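Local structure of sensor protein KdpD (Escherichia coli, 4Y2F) at residues Thr24-Ile29 and Ala35-Leu40; Leu90-Gly95 and Gly100-Glu105; Arg110-Met113 and Gln117-Leu120; Gln49-Pro54 and Trp60-Ala65; Leu73-Gly76 and Asp80-Pro83. The protein is a potassium-responsive sensor histidine kinase that probably autophosphorylates and signals to its response regulator, studied here as its GAF domain. All coordinates share one frame; numbering follows the deposited sequence. Where two conformers were deposited one is given.

How the contacts relate
All five contacts lie within the GAF domain and follow one another in series; none nests in or crosses another. From the N terminus, contact 1 closes the turn between helix 18-33 and strand 35-42. Contact 4 closes the loop leading from strand 48-49 to helix 62-71, and contact 5 the chain reversal after the short strand 75-76. Contact 2 is the hairpin of strands 88-94 and 97-106, and contact 3 the turn into the long helix 115-142. Contacts 1 and 2 meet through neighbouring strands of one sheet. Ile-64 joins contacts 4 and 5, Pro-74 and Pro-91 join 5 and 2, and Val-104 packs on Leu-112 of contact 3.

Contact 1 of 5, residues Thr24-Ile29 and Ala35-Leu40; sequences TSEQFI and ARSQVL
With CG placed opposite its own carbonyl carbon (chi1 -67°) and the chain stretched beyond (chi2 169°), Glu-26 reaches from helix 18-33 to the backbone of Val-39 in strand 35-42. The bond from Val-39 N to Glu-26 OE2 is 2.9 Å long and nearly straight (170°), and it meets the oxygen on its anti side, somewhat out of the carboxylate plane. Gln-38 runs alongside, its amide turned almost perpendicular to the carboxylate. Its NE2 is 3.2 Å from Glu-26 OE2 but badly angled for a bond; instead Gln-38 NE2 donates to Val-39 O at 3.0 Å. If an alanine stood at Glu-26, the N-H of Val-39 would probably be left without its acceptor, and the grip of the helix on the strand would weaken. Nearer the backbones the contact is made largely by small groups. Ser-37 turns its OG to within 3.5 Å of Glu-26 CA, and Ile-29 CG2 covers the same hydroxyl at 4.0 Å. Ser-25 CB rests 4.0 Å from Val-39 CG2, while the Ser-25 hydroxyl is taken up by Ile-21 O within the helix. Helix and strand run nearly antiparallel, as expected where a short turn reverses the chain. Arg-36, Gln-38 and Leu-40 make backbone bonds to strand 97-106, so the intervening N-H of Val-39 faces the other edge, while helix 4-13 packs on the helix through Thr-24, Ser-25 and Phe-28.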
# COMPACT_ATOMS: atom_id res chain seq x y z
N THR A 24 -7.04 -11.84 -7.32
CA THR A 24 -5.87 -11.85 -6.46
C THR A 24 -6.23 -11.46 -5.03
O THR A 24 -5.80 -12.11 -4.07
CB THR A 24 -4.84 -10.86 -7.00
OG1 THR A 24 -4.35 -11.33 -8.26
CG2 THR A 24 -3.67 -10.70 -6.03
N SER A 25 -7.03 -10.42 -4.87
CA SER A 25 -7.40 -10.00 -3.53
C SER A 25 -8.16 -11.10 -2.79
O SER A 25 -7.89 -11.36 -1.61
CB SER A 25 -8.21 -8.70 -3.60
OG SER A 25 -7.46 -7.70 -4.30
N GLU A 26 -9.08 -11.78 -3.47
CA GLU A 26 -9.84 -12.86 -2.83
C GLU A 26 -8.93 -14.02 -2.43
O GLU A 26 -9.06 -14.56 -1.32
CB GLU A 26 -10.98 -13.30 -3.74
CG GLU A 26 -12.05 -12.21 -3.90
CD GLU A 26 -13.06 -12.51 -4.99
OE1 GLU A 26 -13.04 -13.62 -5.56
OE2 GLU A 26 -13.89 -11.61 -5.27
N GLN A 27 -7.99 -14.41 -3.30
CA GLN A 27 -7.08 -15.50 -2.98
C GLN A 27 -6.30 -15.19 -1.71
O GLN A 27 -6.21 -16.02 -0.79
CB GLN A 27 -6.12 -15.70 -4.15
CG GLN A 27 -5.02 -16.74 -3.94
CD GLN A 27 -4.04 -16.78 -5.10
OE1 GLN A 27 -4.38 -17.19 -6.20
NE2 GLN A 27 -2.82 -16.34 -4.85
N PHE A 28 -5.74 -13.99 -1.62
CA PHE A 28 -4.87 -13.67 -0.50
C PHE A 28 -5.65 -13.37 0.77
O PHE A 28 -5.23 -13.74 1.87
CB PHE A 28 -3.94 -12.50 -0.87
CG PHE A 28 -2.72 -12.91 -1.64
CD1 PHE A 28 -1.54 -13.21 -0.97
CD2 PHE A 28 -2.75 -13.00 -3.02
CE1 PHE A 28 -0.41 -13.59 -1.67
CE2 PHE A 28 -1.62 -13.39 -3.73
CZ PHE A 28 -0.44 -13.68 -3.04
N ILE A 29 -6.80 -12.70 0.65
CA ILE A 29 -7.58 -12.45 1.85
C ILE A 29 -8.11 -13.77 2.41
O ILE A 29 -8.10 -14.00 3.63
CB ILE A 29 -8.67 -11.40 1.60
CG1 ILE A 29 -8.02 -10.03 1.35
CG2 ILE A 29 -9.65 -11.33 2.75
CD1 ILE A 29 -8.92 -8.99 0.71
N ALA A 35 -10.83 -16.95 5.51
CA ALA A 35 -12.14 -16.36 5.27
C ALA A 35 -12.53 -16.55 3.82
O ALA A 35 -11.68 -16.74 2.95
CB ALA A 35 -12.12 -14.86 5.58
N ARG A 36 -13.83 -16.53 3.57
CA ARG A 36 -14.30 -16.37 2.20
C ARG A 36 -14.49 -14.88 1.94
O ARG A 36 -14.80 -14.11 2.86
CB ARG A 36 -15.63 -17.10 2.01
CG ARG A 36 -15.55 -18.61 2.34
CD ARG A 36 -14.62 -19.39 1.40
NE ARG A 36 -14.29 -20.74 1.88
CZ ARG A 36 -15.00 -21.85 1.63
NH1 ARG A 36 -16.11 -21.77 0.90
NH2 ARG A 36 -14.60 -23.06 2.11
N SER A 37 -14.25 -14.45 0.71
CA SER A 37 -14.38 -13.03 0.46
C SER A 37 -14.86 -12.80 -0.96
O SER A 37 -14.67 -13.64 -1.85
CB SER A 37 -13.11 -12.24 0.74
OG SER A 37 -12.07 -12.66 -0.11
N GLN A 38 -15.46 -11.63 -1.16
CA GLN A 38 -15.91 -11.21 -2.47
C GLN A 38 -15.63 -9.72 -2.61
O GLN A 38 -16.08 -8.91 -1.78
CB GLN A 38 -17.42 -11.41 -2.57
CG GLN A 38 -18.01 -10.85 -3.83
CD GLN A 38 -17.73 -11.73 -5.02
OE1 GLN A 38 -18.17 -12.87 -5.05
NE2 GLN A 38 -17.00 -11.20 -5.99
N VAL A 39 -14.89 -9.36 -3.66
CA VAL A 39 -14.69 -7.97 -4.03
C VAL A 39 -15.84 -7.53 -4.93
O VAL A 39 -16.24 -8.27 -5.85
CB VAL A 39 -13.32 -7.79 -4.72
CG1 VAL A 39 -13.21 -6.43 -5.40
CG2 VAL A 39 -12.19 -7.97 -3.70
N LEU A 40 -16.38 -6.35 -4.64
CA LEU A 40 -17.46 -5.73 -5.40
C LEU A 40 -16.95 -4.43 -5.99
O LEU A 40 -16.36 -3.61 -5.28
CB LEU A 40 -18.64 -5.44 -4.46
CG LEU A 40 -19.19 -6.65 -3.70
CD1 LEU A 40 -20.30 -6.24 -2.73
CD2 LEU A 40 -19.68 -7.69 -4.68

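Contact 2 of 5, residues Leu90-Gly95 and Gly100-Glu105; sequences LPLKSG and GLVVVE
Leu-90 and Val-102 form a hydrogen-bonded pair of an antiparallel beta hairpin, strands 88-94 and 97-106, in the central sheet of the GAF domain. Each satisfies both backbone groups of the other: Leu-90 N donates to Val-102 O at 2.9 Å, and Val-102 N returns a bond of 2.9 Å to Leu-90 O. Leu-90 O also receives a CA-H...O contact from Leu-101 CA at 3.3 Å. Farther along, Leu-92 N reaches Gly-100 O at 2.8 Å; the bond is straight at the hydrogen, yet the donor stands above the carbonyl plane rather than on a lone pair. Pro-91 has no N-H to offer, which suits the non-hydrogen-bonded position facing Leu-101. The backbones of Leu-101 and Val-103 are bonded on the other edge, to Leu-40 and Gln-38 of strand 35-42. Gly-100 N, by contrast, is buried with no partner in the model. Glycine suits this place because a beta carbon would press against Leu-92 CD1. Leu-92 crosses Val-102 at about a right angle, its CD2 at 3.8 Å from Val-102 CG1, on the face covered by helix 115-142. On the opposite face, beneath helix 62-71, Leu-101 CD2 settles 3.6 Å from Pro-91 CA.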
# COMPACT_ATOMS: atom_id res chain seq x y z
N LEU A 90 -16.25 -3.94 3.91
CA LEU A 90 -15.11 -3.02 4.06
C LEU A 90 -14.89 -2.21 2.79
O LEU A 90 -14.69 -2.79 1.71
CB LEU A 90 -13.84 -3.78 4.42
CG LEU A 90 -13.97 -4.57 5.72
CD1 LEU A 90 -12.74 -5.42 5.92
CD2 LEU A 90 -14.18 -3.66 6.92
N PRO A 91 -14.89 -0.88 2.87
CA PRO A 91 -14.55 -0.10 1.67
C PRO A 91 -13.08 -0.23 1.30
O PRO A 91 -12.20 -0.28 2.16
CB PRO A 91 -14.90 1.33 2.09
CG PRO A 91 -14.81 1.33 3.58
CD PRO A 91 -15.26 -0.05 4.02
N LEU A 92 -12.84 -0.31 -0.00
CA LEU A 92 -11.48 -0.30 -0.54
C LEU A 92 -11.15 1.14 -0.89
O LEU A 92 -11.47 1.63 -1.98
CB LEU A 92 -11.40 -1.20 -1.77
CG LEU A 92 -11.89 -2.62 -1.47
CD1 LEU A 92 -12.00 -3.43 -2.75
CD2 LEU A 92 -10.96 -3.32 -0.47
N LYS A 93 -10.51 1.85 0.04
CA LYS A 93 -10.33 3.28 -0.06
C LYS A 93 -8.87 3.65 -0.25
O LYS A 93 -7.99 3.07 0.39
CB LYS A 93 -10.81 3.99 1.21
CG LYS A 93 -12.22 3.72 1.60
CD LYS A 93 -12.59 4.51 2.84
CE LYS A 93 -12.71 5.99 2.56
NZ LYS A 93 -13.39 6.71 3.68
N SER A 94 -8.63 4.62 -1.11
CA SER A 94 -7.34 5.28 -1.19
C SER A 94 -7.60 6.76 -0.97
O SER A 94 -8.28 7.40 -1.78
CB SER A 94 -6.67 5.03 -2.53
OG SER A 94 -5.45 5.74 -2.60
N GLY A 95 -7.08 7.29 0.13
CA GLY A 95 -7.46 8.63 0.52
C GLY A 95 -8.93 8.66 0.89
O GLY A 95 -9.44 7.77 1.59
N GLY A 100 -14.12 0.37 -4.41
CA GLY A 100 -14.79 -0.91 -4.39
C GLY A 100 -15.04 -1.29 -2.94
O GLY A 100 -14.83 -0.49 -2.03
N LEU A 101 -15.53 -2.52 -2.76
CA LEU A 101 -15.74 -3.05 -1.43
C LEU A 101 -15.22 -4.48 -1.40
O LEU A 101 -15.12 -5.14 -2.44
CB LEU A 101 -17.22 -3.19 -1.09
CG LEU A 101 -18.15 -2.00 -1.01
CD1 LEU A 101 -19.48 -2.57 -0.60
CD2 LEU A 101 -17.66 -1.00 0.01
N VAL A 102 -14.89 -4.95 -0.20
CA VAL A 102 -14.70 -6.38 -0.00
C VAL A 102 -15.62 -6.83 1.13
O VAL A 102 -15.71 -6.17 2.18
CB VAL A 102 -13.22 -6.76 0.20
CG1 VAL A 102 -12.65 -6.11 1.47
CG2 VAL A 102 -13.04 -8.28 0.20
N VAL A 103 -16.34 -7.91 0.89
CA VAL A 103 -17.12 -8.58 1.93
C VAL A 103 -16.27 -9.75 2.40
O VAL A 103 -15.80 -10.55 1.59
CB VAL A 103 -18.47 -9.07 1.38
CG1 VAL A 103 -19.27 -9.73 2.51
CG2 VAL A 103 -19.26 -7.91 0.78
N VAL A 104 -16.02 -9.81 3.71
CA VAL A 104 -15.15 -10.83 4.31
C VAL A 104 -15.96 -11.63 5.32
O VAL A 104 -16.42 -11.07 6.32
CB VAL A 104 -13.93 -10.19 4.99
CG1 VAL A 104 -13.03 -11.27 5.55
CG2 VAL A 104 -13.16 -9.30 4.01
N GLU A 105 -16.09 -12.94 5.07
CA GLU A 105 -16.82 -13.83 5.97
C GLU A 105 -15.86 -14.88 6.52
O GLU A 105 -15.51 -15.83 5.81
CB GLU A 105 -17.98 -14.50 5.23
CG GLU A 105 -18.87 -15.26 6.20
CD GLU A 105 -20.01 -15.97 5.51
OE1 GLU A 105 -20.22 -15.75 4.29
OE2 GLU A 105 -20.70 -16.76 6.20

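Contact 3 of 5, residues Arg110-Met113 and Gln117-Leu120; sequences RQLM and QQRL
Gln-118, with CG opposite its carbonyl carbon (chi1 -71°), bends once, at chi2 (-68°), which swings the amide across to Leu-112, the last residue of helix 109-112. There Gln-118 NE2 donates to Leu-112 O at 2.9 Å; the hydrogen points squarely at the oxygen and the acceptor lies near the amide plane, but the donor stands well above the carbonyl plane. Glutamine fits because its other end is used as well: OE1 accepts from Gln-88 NE2 of strand 88-94, and bonds at both ends fix the rotation of the amide. Two apolar side chains pack against it. Leu-112 crosses at about a right angle and brings its CG to 3.8 Å from Gln-118 NE2. The bend at chi2 brings Met-113 SD to 3.7 Å from Gln-118 NE2, and a second bend at chi3 folds Met-113 CE over to 3.9 Å from Gln-118 CD. Gln-117 CB rests 3.6 Å from Leu-112 O. Leu-112 also packs on Val-104 and Pro-106 at the end of strand 97-106. The arrangement is a short turn between two successive helices, by which the last sheet strand of this GAF domain passes through helix 109-112 into the long C-terminal helix 115-142.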
# COMPACT_ATOMS: atom_id res chain seq x y z
N ARG A 110 -14.49 -14.51 15.84
CA ARG A 110 -13.70 -14.02 16.96
C ARG A 110 -12.23 -13.88 16.58
O ARG A 110 -11.56 -12.98 17.08
CB ARG A 110 -13.84 -14.93 18.18
CG ARG A 110 -15.17 -14.82 18.89
CD ARG A 110 -15.24 -15.80 20.05
NE ARG A 110 -15.60 -17.15 19.61
CZ ARG A 110 -14.75 -18.16 19.49
NH1 ARG A 110 -13.46 -17.99 19.78
NH2 ARG A 110 -15.18 -19.34 19.08
N GLN A 111 -11.74 -14.75 15.70
CA GLN A 111 -10.36 -14.67 15.24
C GLN A 111 -10.16 -13.47 14.32
O GLN A 111 -9.21 -12.70 14.48
CB GLN A 111 -10.01 -15.98 14.53
CG GLN A 111 -8.60 -16.04 13.96
CD GLN A 111 -8.46 -17.13 12.91
OE1 GLN A 111 -9.00 -17.02 11.81
NE2 GLN A 111 -7.75 -18.20 13.25
N LEU A 112 -11.08 -13.26 13.37
CA LEU A 112 -10.95 -12.14 12.46
C LEU A 112 -11.00 -10.81 13.19
O LEU A 112 -10.33 -9.85 12.80
CB LEU A 112 -12.06 -12.20 11.41
CG LEU A 112 -12.06 -11.05 10.39
CD1 LEU A 112 -10.81 -11.12 9.54
CD2 LEU A 112 -13.29 -11.09 9.53
N MET A 113 -11.80 -10.73 14.25
CA MET A 113 -12.04 -9.47 14.95
C MET A 113 -10.98 -9.15 15.99
O MET A 113 -11.05 -8.09 16.62
CB MET A 113 -13.43 -9.46 15.57
CG MET A 113 -14.58 -9.60 14.55
SD MET A 113 -14.50 -8.50 13.09
CE MET A 113 -14.62 -6.90 13.89
N GLN A 117 -5.47 -8.43 13.95
CA GLN A 117 -5.90 -8.90 12.63
C GLN A 117 -6.64 -7.82 11.86
O GLN A 117 -6.43 -7.66 10.65
CB GLN A 117 -6.78 -10.15 12.76
CG GLN A 117 -6.05 -11.34 13.30
CD GLN A 117 -4.90 -11.74 12.41
OE1 GLN A 117 -5.02 -11.76 11.19
NE2 GLN A 117 -3.76 -12.03 13.02
N GLN A 118 -7.53 -7.10 12.54
CA GLN A 118 -8.21 -5.97 11.90
C GLN A 118 -7.23 -4.95 11.35
O GLN A 118 -7.44 -4.41 10.26
CB GLN A 118 -9.16 -5.30 12.90
CG GLN A 118 -10.38 -6.19 13.22
CD GLN A 118 -11.27 -6.32 12.01
OE1 GLN A 118 -11.88 -5.32 11.60
NE2 GLN A 118 -11.35 -7.50 11.44
N ARG A 119 -6.15 -4.65 12.08
CA ARG A 119 -5.19 -3.68 11.59
C ARG A 119 -4.47 -4.22 10.36
O ARG A 119 -4.24 -3.47 9.39
CB ARG A 119 -4.20 -3.30 12.69
CG ARG A 119 -4.87 -2.53 13.84
CD ARG A 119 -3.87 -1.96 14.85
NE ARG A 119 -3.09 -2.97 15.55
CZ ARG A 119 -3.43 -3.52 16.71
NH1 ARG A 119 -4.58 -3.20 17.31
NH2 ARG A 119 -2.64 -4.43 17.27
N LEU A 120 -4.16 -5.52 10.35
CA LEU A 120 -3.53 -6.12 9.17
C LEU A 120 -4.48 -6.09 7.98
O LEU A 120 -4.08 -5.75 6.86
CB LEU A 120 -3.07 -7.55 9.48
CG LEU A 120 -2.42 -8.22 8.27
CD1 LEU A 120 -1.12 -7.49 7.88
CD2 LEU A 120 -2.13 -9.67 8.59

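Contact 4 of 5, residues Gln49-Pro54 and Trp60-Ala65; sequences QPLTHP and WDDAIA
His-53 and Pro-54 rest against the six-membered ring of Trp-60, and this is the close-packed half of the contact. His-53 CB lies 3.6 Å from Trp-60 CZ3, approaching obliquely, while the imidazole is directed elsewhere. Pro-54 comes to the edge of the indole, near its plane, with CD 4.1 Å from Trp-60 CH2. The indole reaches them because its CG stands between the backbone N and the carbonyl carbon (chi1 58°), which folds the ring toward His-53 and Pro-54; its breadth also lets it touch Gln-38, Val-103 and Tyr-87. With an alanine in place of Trp-60, His-53 and Pro-54 would probably lose the surface they lean on, and a gap would open between the loop and the sheet. The other half is loose and faces solvent. Leu-51, exposed and poorly ordered, crosses Asp-62 at about a right angle, its CD2 3.6 Å from Asp-62 OD2; no hydrogen bond links the two segments. The acidic pair Asp-61 and Asp-62 suits a helix start, where negative charge probably interacts favourably with the helix dipole. Asp-61 is the N-cap: its OD2 accepts from Ile-64 N at 2.8 Å and more weakly from Ala-63 N. The whole is a surface loop folded over a tryptophan and running into a capped helix, 62-71, on the face of the GAF sheet opposite helix 115-142.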
# COMPACT_ATOMS: atom_id res chain seq x y z
N GLN A 49 -21.06 -4.50 -8.44
CA GLN A 49 -21.22 -5.79 -9.10
C GLN A 49 -20.09 -6.71 -8.65
O GLN A 49 -18.97 -6.26 -8.43
CB GLN A 49 -21.19 -5.65 -10.63
CG GLN A 49 -22.13 -4.59 -11.19
CD GLN A 49 -23.61 -4.97 -11.08
OE1 GLN A 49 -23.95 -6.09 -10.71
NE2 GLN A 49 -24.48 -4.02 -11.40
N PRO A 50 -20.37 -8.02 -8.52
CA PRO A 50 -21.67 -8.65 -8.80
C PRO A 50 -22.74 -8.44 -7.72
O PRO A 50 -22.42 -8.03 -6.60
CB PRO A 50 -21.31 -10.14 -8.91
CG PRO A 50 -20.07 -10.30 -8.10
CD PRO A 50 -19.31 -9.01 -8.22
N LEU A 51 -24.00 -8.69 -8.08
CA LEU A 51 -25.11 -8.70 -7.14
C LEU A 51 -25.43 -10.10 -6.63
O LEU A 51 -26.41 -10.26 -5.89
CB LEU A 51 -26.37 -8.10 -7.79
CG LEU A 51 -26.51 -6.57 -7.82
CD1 LEU A 51 -27.47 -6.15 -8.93
CD2 LEU A 51 -27.00 -6.05 -6.48
N THR A 52 -24.64 -11.10 -7.00
CA THR A 52 -24.88 -12.49 -6.65
C THR A 52 -23.69 -13.01 -5.86
O THR A 52 -22.56 -13.00 -6.35
CB THR A 52 -25.08 -13.33 -7.92
OG1 THR A 52 -23.89 -13.27 -8.73
CG2 THR A 52 -26.26 -12.81 -8.72
N HIS A 53 -23.95 -13.47 -4.64
CA HIS A 53 -22.90 -13.98 -3.77
C HIS A 53 -22.41 -15.34 -4.27
O HIS A 53 -23.16 -16.08 -4.92
CB HIS A 53 -23.44 -14.16 -2.36
CG HIS A 53 -24.42 -15.28 -2.24
ND1 HIS A 53 -25.71 -15.19 -2.72
CD2 HIS A 53 -24.30 -16.52 -1.71
CE1 HIS A 53 -26.34 -16.32 -2.49
NE2 HIS A 53 -25.51 -17.15 -1.87
N PRO A 54 -21.18 -15.71 -3.97
CA PRO A 54 -20.68 -17.02 -4.40
C PRO A 54 -21.06 -18.12 -3.41
O PRO A 54 -21.35 -17.87 -2.23
CB PRO A 54 -19.16 -16.82 -4.43
CG PRO A 54 -18.91 -15.79 -3.37
CD PRO A 54 -20.13 -14.91 -3.31
N TRP A 60 -25.30 -11.22 1.78
CA TRP A 60 -25.26 -9.92 2.46
C TRP A 60 -26.33 -9.02 1.87
O TRP A 60 -26.94 -9.32 0.84
CB TRP A 60 -23.89 -9.27 2.32
CG TRP A 60 -23.48 -9.07 0.92
CD1 TRP A 60 -23.76 -8.01 0.11
CD2 TRP A 60 -22.71 -9.97 0.13
NE1 TRP A 60 -23.21 -8.19 -1.13
CE2 TRP A 60 -22.56 -9.40 -1.15
CE3 TRP A 60 -22.12 -11.22 0.38
CZ2 TRP A 60 -21.85 -10.02 -2.17
CZ3 TRP A 60 -21.39 -11.82 -0.63
CH2 TRP A 60 -21.27 -11.23 -1.89
N ASP A 61 -26.58 -7.91 2.55
CA ASP A 61 -27.58 -6.96 2.08
C ASP A 61 -26.97 -6.08 1.00
O ASP A 61 -26.01 -5.34 1.26
CB ASP A 61 -28.11 -6.13 3.24
CG ASP A 61 -29.25 -5.21 2.83
OD1 ASP A 61 -30.40 -5.43 3.27
OD2 ASP A 61 -29.00 -4.27 2.06
N ASP A 62 -27.51 -6.17 -0.22
CA ASP A 62 -26.97 -5.41 -1.34
C ASP A 62 -27.04 -3.91 -1.10
O ASP A 62 -26.14 -3.17 -1.49
CB ASP A 62 -27.75 -5.73 -2.62
CG ASP A 62 -27.60 -7.17 -3.06
OD1 ASP A 62 -26.54 -7.78 -2.81
OD2 ASP A 62 -28.56 -7.70 -3.66
N ALA A 63 -28.11 -3.45 -0.45
CA ALA A 63 -28.28 -2.01 -0.26
C ALA A 63 -27.36 -1.47 0.83
O ALA A 63 -26.90 -0.33 0.73
CB ALA A 63 -29.74 -1.68 0.02
N ILE A 64 -27.08 -2.27 1.86
CA ILE A 64 -26.11 -1.86 2.87
C ILE A 64 -24.70 -1.86 2.28
O ILE A 64 -23.89 -0.97 2.57
CB ILE A 64 -26.24 -2.72 4.14
CG1 ILE A 64 -27.67 -2.61 4.70
CG2 ILE A 64 -25.21 -2.31 5.18
CD1 ILE A 64 -28.04 -1.20 5.12
N ALA A 65 -24.40 -2.84 1.42
CA ALA A 65 -23.14 -2.80 0.69
C ALA A 65 -23.03 -1.52 -0.14
O ALA A 65 -22.01 -0.83 -0.10
CB ALA A 65 -23.02 -4.04 -0.20

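Contact 5 of 5, residues Leu73-Gly76 and Asp80-Pro83; sequences LPAG and DTLP
The flat groups meeting here are peptide units, those joining Ala-75 to Gly-76 and Thr-81 to Leu-82. Gly-76 N donates to Thr-81 O at 2.8 Å, approaching nearly along the C=O axis, although the bond is somewhat bent at the hydrogen (147°). The carbonyl of Thr-81 has the methyl of Ala-75 beside it, with Ala-75 CB 4.0 Å from Thr-81 O. The next carbonyl receives a CA-H...O contact, Gly-76 CA to Leu-82 O, at 3.2 Å. Glycine suits position 76, since its backbone angles would jam a beta carbon against the preceding carbonyl oxygen. Leu-82 also adopts a positive phi (49°), the left-handed bend that helps turn the chain. Thr-81 uses its two branches differently. Its CG2 is trans to the backbone N, and both Thr-81 CB and CG2 lie 4.1 Å from Ala-75 CB, whose single methyl suits the close spacing of the two backbones. Its OG1 lies 2.9 Å from a water that also sits very close to Pro-74 O, at a doubtful 2.5 Å. Within the turn itself, Thr-79 OG1 bonds both Gly-76 O and Thr-81 N. Ile-64 of helix 62-71 covers Ala-75 and Leu-82, and the backbone of Ala-75 pairs with Ile-89. The arrangement is a tight chain reversal at the edge of the antiparallel GAF sheet, where the short strand 75-76 gives way to the loop leading to strand 88-94.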
# COMPACT_ATOMS: atom_id res chain seq x y z
N LEU A 73 -17.65 3.93 4.26
CA LEU A 73 -17.67 3.55 5.66
C LEU A 73 -17.91 2.05 5.76
O LEU A 73 -18.68 1.48 4.97
CB LEU A 73 -18.81 4.27 6.40
CG LEU A 73 -18.58 5.75 6.70
CD1 LEU A 73 -19.85 6.39 7.23
CD2 LEU A 73 -17.43 5.93 7.70
N PRO A 74 -17.27 1.38 6.72
CA PRO A 74 -17.52 -0.05 6.90
C PRO A 74 -18.90 -0.31 7.51
O PRO A 74 -19.51 0.57 8.14
CB PRO A 74 -16.42 -0.46 7.88
CG PRO A 74 -16.20 0.75 8.69
CD PRO A 74 -16.33 1.91 7.71
N ALA A 75 -19.38 -1.53 7.29
CA ALA A 75 -20.62 -2.02 7.88
C ALA A 75 -20.39 -3.48 8.26
O ALA A 75 -19.35 -4.09 7.95
CB ALA A 75 -21.80 -1.80 6.93
N GLY A 76 -21.36 -4.07 8.91
CA GLY A 76 -21.20 -5.43 9.35
C GLY A 76 -20.51 -5.48 10.69
O GLY A 76 -20.48 -4.52 11.46
N ASP A 80 -21.54 -0.19 13.97
CA ASP A 80 -22.88 0.00 14.50
C ASP A 80 -23.97 -0.20 13.45
O ASP A 80 -25.15 -0.02 13.76
CB ASP A 80 -23.00 1.37 15.15
CG ASP A 80 -22.18 1.47 16.43
OD1 ASP A 80 -22.03 0.44 17.12
OD2 ASP A 80 -21.71 2.58 16.76
N THR A 81 -23.62 -0.59 12.22
CA THR A 81 -24.56 -0.88 11.14
C THR A 81 -24.49 -2.39 10.88
O THR A 81 -23.44 -2.90 10.46
CB THR A 81 -24.13 -0.14 9.87
OG1 THR A 81 -23.95 1.25 10.16
CG2 THR A 81 -25.18 -0.27 8.78
N LEU A 82 -25.58 -3.10 11.07
CA LEU A 82 -25.56 -4.56 11.04
C LEU A 82 -24.45 -5.13 11.91
O LEU A 82 -23.63 -5.93 11.44
CB LEU A 82 -25.44 -5.07 9.61
CG LEU A 82 -26.47 -4.70 8.56
CD1 LEU A 82 -26.08 -5.31 7.22
CD2 LEU A 82 -27.82 -5.17 8.99
N PRO A 83 -24.39 -4.76 13.20
CA PRO A 83 -23.33 -5.28 14.07
C PRO A 83 -23.38 -6.78 14.26
O PRO A 83 -22.36 -7.37 14.64
CB PRO A 83 -23.58 -4.55 15.40
CG PRO A 83 -25.02 -4.17 15.37
CD PRO A 83 -25.26 -3.82 13.92
O HOH W 1 -21.13 1.67 9.75